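PDB 2WAO: endoglucanase E from Clostridium thermocellum, which probably removes acetyl groups from plant cell wall polysaccharides with its family 2 carbohydrate esterase region, which also binds cellulose-like chains. Local coordinates for residues A[26-31]-A[198-203]; A[94-99]-A[174-179]. One frame throughout, in Å; residues are numbered along the deposited sequence.

Interaction 1: A[26-31]-A[198-203]; sequences KCAWSG and YTLPYS
The indole of Trp29 meets segment 198-203 at its edge and over one face. At the edge, NE1 donates to the backbone O of Tyr198, 2.9 Å from NE1, with an N-H...O angle of 155°. That oxygen lies close to the ring plane and also accepts from Arg16. Over the face sits Pro201, whose CG is displaced toward the rim and comes 3.6 Å from Trp29 CZ2. This is a CH-pi contact on the six-membered ring. The bond at the edge and the proline over the face both limit rotation of the indole. Trp29 CG stands anti to its own carbonyl carbon (chi1 -61°), and chi2 of 104° turns CD1 toward Thr199 O. The contact joins the antiparallel beta region of the esterase, at the end of strand 26-27, to the SGNH hydrolase region, at the loop after helix 192-195. Beside the ring, Ala28 CB touches Pro201 CD at 3.9 Å. Leu200 lays CD2 against the backbone, 3.8 Å from Cys27 C. Water 1 bridges the two backbones: it accepts from Ala28 N at 2.8 Å and donates to Thr199 O at 3.0 Å.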
loop_
_atom_site.group_PDB
_atom_site.type_symbol
_atom_site.label_atom_id
_atom_site.label_comp_id
_atom_site.label_asym_id
_atom_site.label_seq_id
_atom_site.Cartn_x
_atom_site.Cartn_y
_atom_site.Cartn_z
ATOM N N LYS A 26 -3.975 -5.237 15.836
ATOM C CA LYS A 26 -4.358 -3.942 15.327
ATOM C C LYS A 26 -3.486 -3.592 14.145
ATOM O O LYS A 26 -2.315 -3.974 14.099
ATOM C CB LYS A 26 -4.141 -2.872 16.386
ATOM C CG LYS A 26 -5.029 -3.000 17.618
ATOM C CD LYS A 26 -4.921 -1.714 18.402
ATOM C CE LYS A 26 -4.789 -2.060 19.842
ATOM N NZ LYS A 26 -4.765 -0.842 20.699
ATOM N N CYS A 27 -4.074 -2.881 13.178
ATOM C CA CYS A 27 -3.334 -2.478 11.970
ATOM C C CYS A 27 -3.921 -1.167 11.442
ATOM O O CYS A 27 -5.011 -0.739 11.879
ATOM C CB CYS A 27 -3.355 -3.539 10.883
ATOM S SG CYS A 27 -4.963 -3.695 10.159
ATOM N N ALA A 28 -3.186 -0.527 10.530
ATOM C CA ALA A 28 -3.590 0.788 10.027
ATOM C C ALA A 28 -3.337 0.914 8.530
ATOM O O ALA A 28 -4.184 1.400 7.780
ATOM C CB ALA A 28 -2.858 1.879 10.761
ATOM N N TRP A 29 -2.177 0.460 8.078
ATOM C CA TRP A 29 -1.785 0.769 6.696
ATOM C C TRP A 29 -2.668 0.129 5.634
ATOM O O TRP A 29 -3.158 -1.010 5.799
ATOM C CB TRP A 29 -0.319 0.448 6.451
ATOM C CG TRP A 29 0.618 1.236 7.340
ATOM C CD1 TRP A 29 1.276 0.762 8.447
ATOM C CD2 TRP A 29 0.981 2.622 7.219
ATOM N NE1 TRP A 29 2.053 1.769 9.008
ATOM C CE2 TRP A 29 1.886 2.913 8.279
ATOM C CE3 TRP A 29 0.685 3.640 6.280
ATOM C CZ2 TRP A 29 2.479 4.182 8.439
ATOM C CZ3 TRP A 29 1.268 4.890 6.439
ATOM C CH2 TRP A 29 2.149 5.162 7.520
ATOM N N SER A 30 -2.846 0.861 4.524
ATOM C CA SER A 30 -3.517 0.324 3.328
ATOM C C SER A 30 -3.066 -1.113 3.048
ATOM O O SER A 30 -1.880 -1.436 3.093
ATOM C CB SER A 30 -3.122 1.119 2.074
ATOM O OG SER A 30 -3.492 2.455 2.169
ATOM N N GLY A 31 -4.008 -1.955 2.675
ATOM C CA GLY A 31 -3.625 -3.261 2.170
ATOM C C GLY A 31 -3.242 -4.258 3.276
ATOM O O GLY A 31 -2.905 -5.413 2.964
ATOM N N TYR A 198 6.343 3.939 11.867
ATOM C CA TYR A 198 5.204 3.498 12.700
ATOM C C TYR A 198 4.369 2.307 12.201
ATOM O O TYR A 198 4.131 2.132 10.998
ATOM C CB TYR A 198 4.300 4.691 13.094
ATOM C CG TYR A 198 5.060 5.656 13.966
ATOM C CD1 TYR A 198 5.250 5.392 15.331
ATOM C CD2 TYR A 198 5.655 6.797 13.420
ATOM C CE1 TYR A 198 6.000 6.248 16.128
ATOM C CE2 TYR A 198 6.386 7.670 14.196
ATOM C CZ TYR A 198 6.561 7.381 15.564
ATOM O OH TYR A 198 7.296 8.211 16.378
ATOM N N THR A 199 3.981 1.476 13.154
ATOM C CA THR A 199 2.942 0.458 12.934
ATOM C C THR A 199 1.598 1.164 12.887
ATOM O O THR A 199 0.818 0.962 11.958
ATOM C CB THR A 199 2.919 -0.579 14.076
ATOM O OG1 THR A 199 4.214 -1.177 14.160
ATOM C CG2 THR A 199 1.882 -1.653 13.795
ATOM N N LEU A 200 1.331 1.967 13.920
ATOM C CA LEU A 200 0.081 2.710 14.015
ATOM C C LEU A 200 0.472 4.177 14.113
ATOM O O LEU A 200 0.842 4.660 15.181
ATOM C CB LEU A 200 -0.752 2.255 15.217
ATOM C CG LEU A 200 -0.950 0.740 15.421
ATOM C CD1 LEU A 200 -1.594 0.495 16.790
ATOM C CD2 LEU A 200 -1.764 0.136 14.278
ATOM N N PRO A 201 0.476 4.865 12.956
ATOM C CA PRO A 201 1.032 6.211 12.893
ATOM C C PRO A 201 0.293 7.236 13.748
ATOM O O PRO A 201 0.895 8.227 14.164
ATOM C CB PRO A 201 0.976 6.560 11.383
ATOM C CG PRO A 201 0.090 5.567 10.740
ATOM C CD PRO A 201 0.043 4.352 11.629
ATOM N N TYR A 202 -0.991 7.023 14.035
ATOM C CA TYR A 202 -1.740 8.019 14.833
ATOM C C TYR A 202 -1.426 7.916 16.313
ATOM O O TYR A 202 -1.558 8.889 17.051
ATOM C CB TYR A 202 -3.255 7.820 14.702
ATOM C CG TYR A 202 -3.890 8.502 13.522
ATOM C CD1 TYR A 202 -3.467 9.757 13.111
ATOM C CD2 TYR A 202 -4.945 7.902 12.838
ATOM C CE1 TYR A 202 -4.053 10.405 12.013
ATOM C CE2 TYR A 202 -5.549 8.546 11.741
ATOM C CZ TYR A 202 -5.087 9.806 11.355
ATOM O OH TYR A 202 -5.650 10.436 10.273
ATOM N N SER A 203 -1.043 6.719 16.747
ATOM C CA SER A 203 -0.896 6.466 18.167
ATOM C C SER A 203 0.523 6.200 18.641
ATOM O O SER A 203 0.759 5.888 19.822
ATOM C CB SER A 203 -1.878 5.386 18.628
ATOM O OG SER A 203 -1.559 4.150 18.057
HETATM O O HOH W 1 -0.472 -1.047 10.221
#

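Interaction 2: A[94-99]-A[174-179]; sequences RTEASL and AWSGIG. With BGC (beta-D-glucopyranose), chain B; BGC (beta-D-glucopyranose), chain C; FMT (formic acid), chain D.
Glu96 grips Ser176 with both oxygens of its carboxylate. OE1 accepts from the backbone N of Ser176 at 2.9 Å, with an N-H...O angle of 161°. OE2 accepts from Ser176 OG at 2.7 Å. Both donors arrive on the syn sides, somewhat out of the carboxylate plane. Ser176 OG stands beside its own backbone N (chi1 -84°), which lets the hydroxyl and the N-H face one carboxylate. The two bonds hold that group against rotation.

Next to this fork the packing is apolar and close. Ser98 CB lies over one face of the Trp175 indole, offset toward the rim and 3.6 Å from CZ2, in a CH-pi contact. Ala97 approaches the same ring obliquely, its CB 3.7 Å from CZ3. Away from the glycan, water 3 accepts from Ala97 N and donates to Ala174 O.

The other side is wet and opens on the glycan. Water 2 donates to Glu96 OE1 at 3.0 Å and to Ser176 O, and lies 3.2 Å from O4 of the chain B glucose. The type II turn from Trp175 to Ile178 brings Gly177 against the sugar, with CA 3.4 Å from O2 of the chain B glucose. Gly177 N donates to O1 of a formic acid, probably from the crystallisation liquor, at 3.1 Å, and Ser131 OG bonds to the same molecule. By family resemblance, this is consistent with the oxyanion-hole glycine of SGNH hydrolases.

Segment 174-179 leaves strand 168-174, an outermost strand of the parallel sheet. Segment 94-99 connects strands 85-93 and 102-108 of the beta region. Helix 131-134 brings Cys134 against Glu96 and Ser176, and helix 192-195 supplies Arg195 for a cation-pi contact with Trp175.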
loop_
_atom_site.group_PDB
_atom_site.type_symbol
_atom_site.label_atom_id
_atom_site.label_comp_id
_atom_site.label_asym_id
_atom_site.label_seq_id
_atom_site.Cartn_x
_atom_site.Cartn_y
_atom_site.Cartn_z
ATOM N N ARG A 94 -9.143 -2.161 2.584
ATOM C CA ARG A 94 -9.064 -1.348 1.340
ATOM C C ARG A 94 -8.512 0.050 1.540
ATOM O O ARG A 94 -7.753 0.560 0.688
ATOM C CB ARG A 94 -10.452 -1.230 0.731
ATOM C CG ARG A 94 -10.958 -2.561 0.264
ATOM C CD ARG A 94 -12.500 -2.508 0.023
ATOM N NE ARG A 94 -12.998 -1.389 -0.840
ATOM C CZ ARG A 94 -13.354 -1.489 -2.130
ATOM N NH1 ARG A 94 -13.194 -2.621 -2.834
ATOM N NH2 ARG A 94 -13.851 -0.433 -2.759
ATOM N N THR A 95 -8.946 0.658 2.630
ATOM C CA THR A 95 -8.765 2.072 2.937
ATOM C C THR A 95 -7.469 2.363 3.701
ATOM O O THR A 95 -6.880 1.498 4.372
ATOM C CB THR A 95 -9.961 2.575 3.765
ATOM O OG1 THR A 95 -10.329 1.538 4.687
ATOM C CG2 THR A 95 -11.174 2.876 2.847
ATOM N N GLU A 96 -7.018 3.602 3.619
ATOM C CA GLU A 96 -5.700 3.964 4.144
ATOM C C GLU A 96 -5.674 4.248 5.652
ATOM O O GLU A 96 -6.722 4.298 6.344
ATOM C CB GLU A 96 -5.161 5.158 3.372
ATOM C CG GLU A 96 -6.077 6.410 3.523
ATOM C CD GLU A 96 -5.555 7.560 2.698
ATOM O OE1 GLU A 96 -4.571 8.213 3.128
ATOM O OE2 GLU A 96 -6.127 7.777 1.584
ATOM N N ALA A 97 -4.461 4.444 6.141
ATOM C CA ALA A 97 -4.196 4.569 7.583
ATOM C C ALA A 97 -4.914 5.791 8.149
ATOM O O ALA A 97 -5.436 5.760 9.296
ATOM C CB ALA A 97 -2.681 4.644 7.818
ATOM N N SER A 98 -4.990 6.853 7.351
ATOM C CA SER A 98 -5.640 8.081 7.853
ATOM C C SER A 98 -7.137 7.880 8.178
ATOM O O SER A 98 -7.725 8.692 8.905
ATOM C CB SER A 98 -5.458 9.268 6.897
ATOM O OG SER A 98 -6.179 9.053 5.708
ATOM N N LEU A 99 -7.767 6.832 7.659
ATOM C CA LEU A 99 -9.183 6.580 7.967
ATOM C C LEU A 99 -9.398 5.747 9.259
ATOM O O LEU A 99 -10.537 5.438 9.628
ATOM C CB LEU A 99 -9.902 5.923 6.794
ATOM C CG LEU A 99 -10.070 6.852 5.611
ATOM C CD1 LEU A 99 -10.336 6.080 4.328
ATOM C CD2 LEU A 99 -11.188 7.925 5.879
ATOM N N ALA A 174 1.839 4.075 3.004
ATOM C CA ALA A 174 1.411 5.166 2.108
ATOM C C ALA A 174 0.363 6.008 2.814
ATOM O O ALA A 174 -0.441 5.504 3.587
ATOM C CB ALA A 174 0.888 4.596 0.828
ATOM N N TRP A 175 0.369 7.288 2.507
ATOM C CA TRP A 175 -0.516 8.253 3.197
ATOM C C TRP A 175 -0.897 9.297 2.171
ATOM O O TRP A 175 -0.011 9.940 1.581
ATOM C CB TRP A 175 0.273 8.903 4.343
ATOM C CG TRP A 175 -0.601 9.691 5.287
ATOM C CD1 TRP A 175 -1.105 10.945 5.077
ATOM C CD2 TRP A 175 -1.017 9.289 6.598
ATOM N NE1 TRP A 175 -1.836 11.350 6.194
ATOM C CE2 TRP A 175 -1.784 10.353 7.139
ATOM C CE3 TRP A 175 -0.826 8.108 7.373
ATOM C CZ2 TRP A 175 -2.390 10.279 8.425
ATOM C CZ3 TRP A 175 -1.416 8.038 8.653
ATOM C CH2 TRP A 175 -2.175 9.131 9.172
ATOM N N SER A 176 -2.199 9.451 1.926
ATOM C CA SER A 176 -2.682 10.382 0.886
ATOM C C SER A 176 -2.229 11.819 1.164
ATOM O O SER A 176 -2.291 12.281 2.308
ATOM C CB SER A 176 -4.194 10.308 0.745
ATOM O OG SER A 176 -4.542 9.235 -0.103
ATOM N N GLY A 177 -1.697 12.473 0.133
ATOM C CA GLY A 177 -1.230 13.870 0.221
ATOM C C GLY A 177 0.159 14.086 0.810
ATOM O O GLY A 177 0.601 15.221 0.889
ATOM N N ILE A 178 0.850 13.021 1.241
ATOM C CA ILE A 178 2.133 13.182 1.927
ATOM C C ILE A 178 3.274 13.411 0.911
ATOM O O ILE A 178 3.193 12.924 -0.237
ATOM C CB ILE A 178 2.436 11.916 2.794
ATOM C CG1 ILE A 178 3.269 12.319 4.027
ATOM C CG2 ILE A 178 3.079 10.741 1.962
ATOM C CD1 ILE A 178 3.354 11.199 5.091
ATOM N N GLY A 179 4.326 14.093 1.345
ATOM C CA GLY A 179 5.488 14.307 0.484
ATOM C C GLY A 179 6.768 14.165 1.277
ATOM O O GLY A 179 6.772 13.788 2.483
HETATM C C2 BGC B . -5.135 15.553 1.724
HETATM C C3 BGC B . -5.387 14.521 2.829
HETATM C C4 BGC B . -6.864 14.123 2.889
HETATM C C5 BGC B . -7.276 13.604 1.526
HETATM C C6 BGC B . -8.714 13.056 1.513
HETATM C C1 BGC B . -5.792 15.083 0.430
HETATM O O2 BGC B . -3.747 15.785 1.528
HETATM O O3 BGC B . -4.885 14.981 4.067
HETATM O O4 BGC B . -7.032 13.072 3.817
HETATM O O5 BGC B . -7.139 14.724 0.668
HETATM O O6 BGC B . -9.636 14.103 1.370
HETATM C C2 BGC C . -7.296 16.797 -3.706
HETATM C C3 BGC C . -6.990 16.899 -2.219
HETATM C C4 BGC C . -6.089 15.733 -1.796
HETATM C C5 BGC C . -4.828 15.727 -2.690
HETATM C C6 BGC C . -3.777 14.659 -2.329
HETATM C C1 BGC C . -5.994 16.705 -4.497
HETATM O O2 BGC C . -8.103 17.911 -4.099
HETATM O O3 BGC C . -8.214 16.864 -1.474
HETATM O O4 BGC C . -5.746 16.108 -0.557
HETATM O O5 BGC C . -5.236 15.597 -4.050
HETATM O O6 BGC C . -4.369 13.378 -2.447
HETATM C C FMT D . -0.183 12.108 -3.664
HETATM O O1 FMT D . -1.082 12.502 -2.906
HETATM O O2 FMT D . -0.303 11.709 -4.831
HETATM O O HOH W 2 -4.534 11.048 4.133
HETATM O O HOH W 3 -2.239 3.695 4.224
#

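In the fold
Both contacts are buried, and both tie the antiparallel beta region to the SGNH hydrolase region. Interaction 2 is nested along the chain inside the loop closed by interaction 1. Their centres are 10 Å apart and they touch. Pro201 CG packs on Trp175 CZ3, so this proline touches both tryptophans. Tyr202 OH probably bonds to Ser98 O. Ser30 OG packs on Glu96 CA. The chemistry differs with place. Interaction 1 lies away from the glycan and relies on an indole bond, apolar packing and one water. Interaction 2 borders the ligand pocket, where a carboxylate holds the turn that carries Ser176 and Gly177.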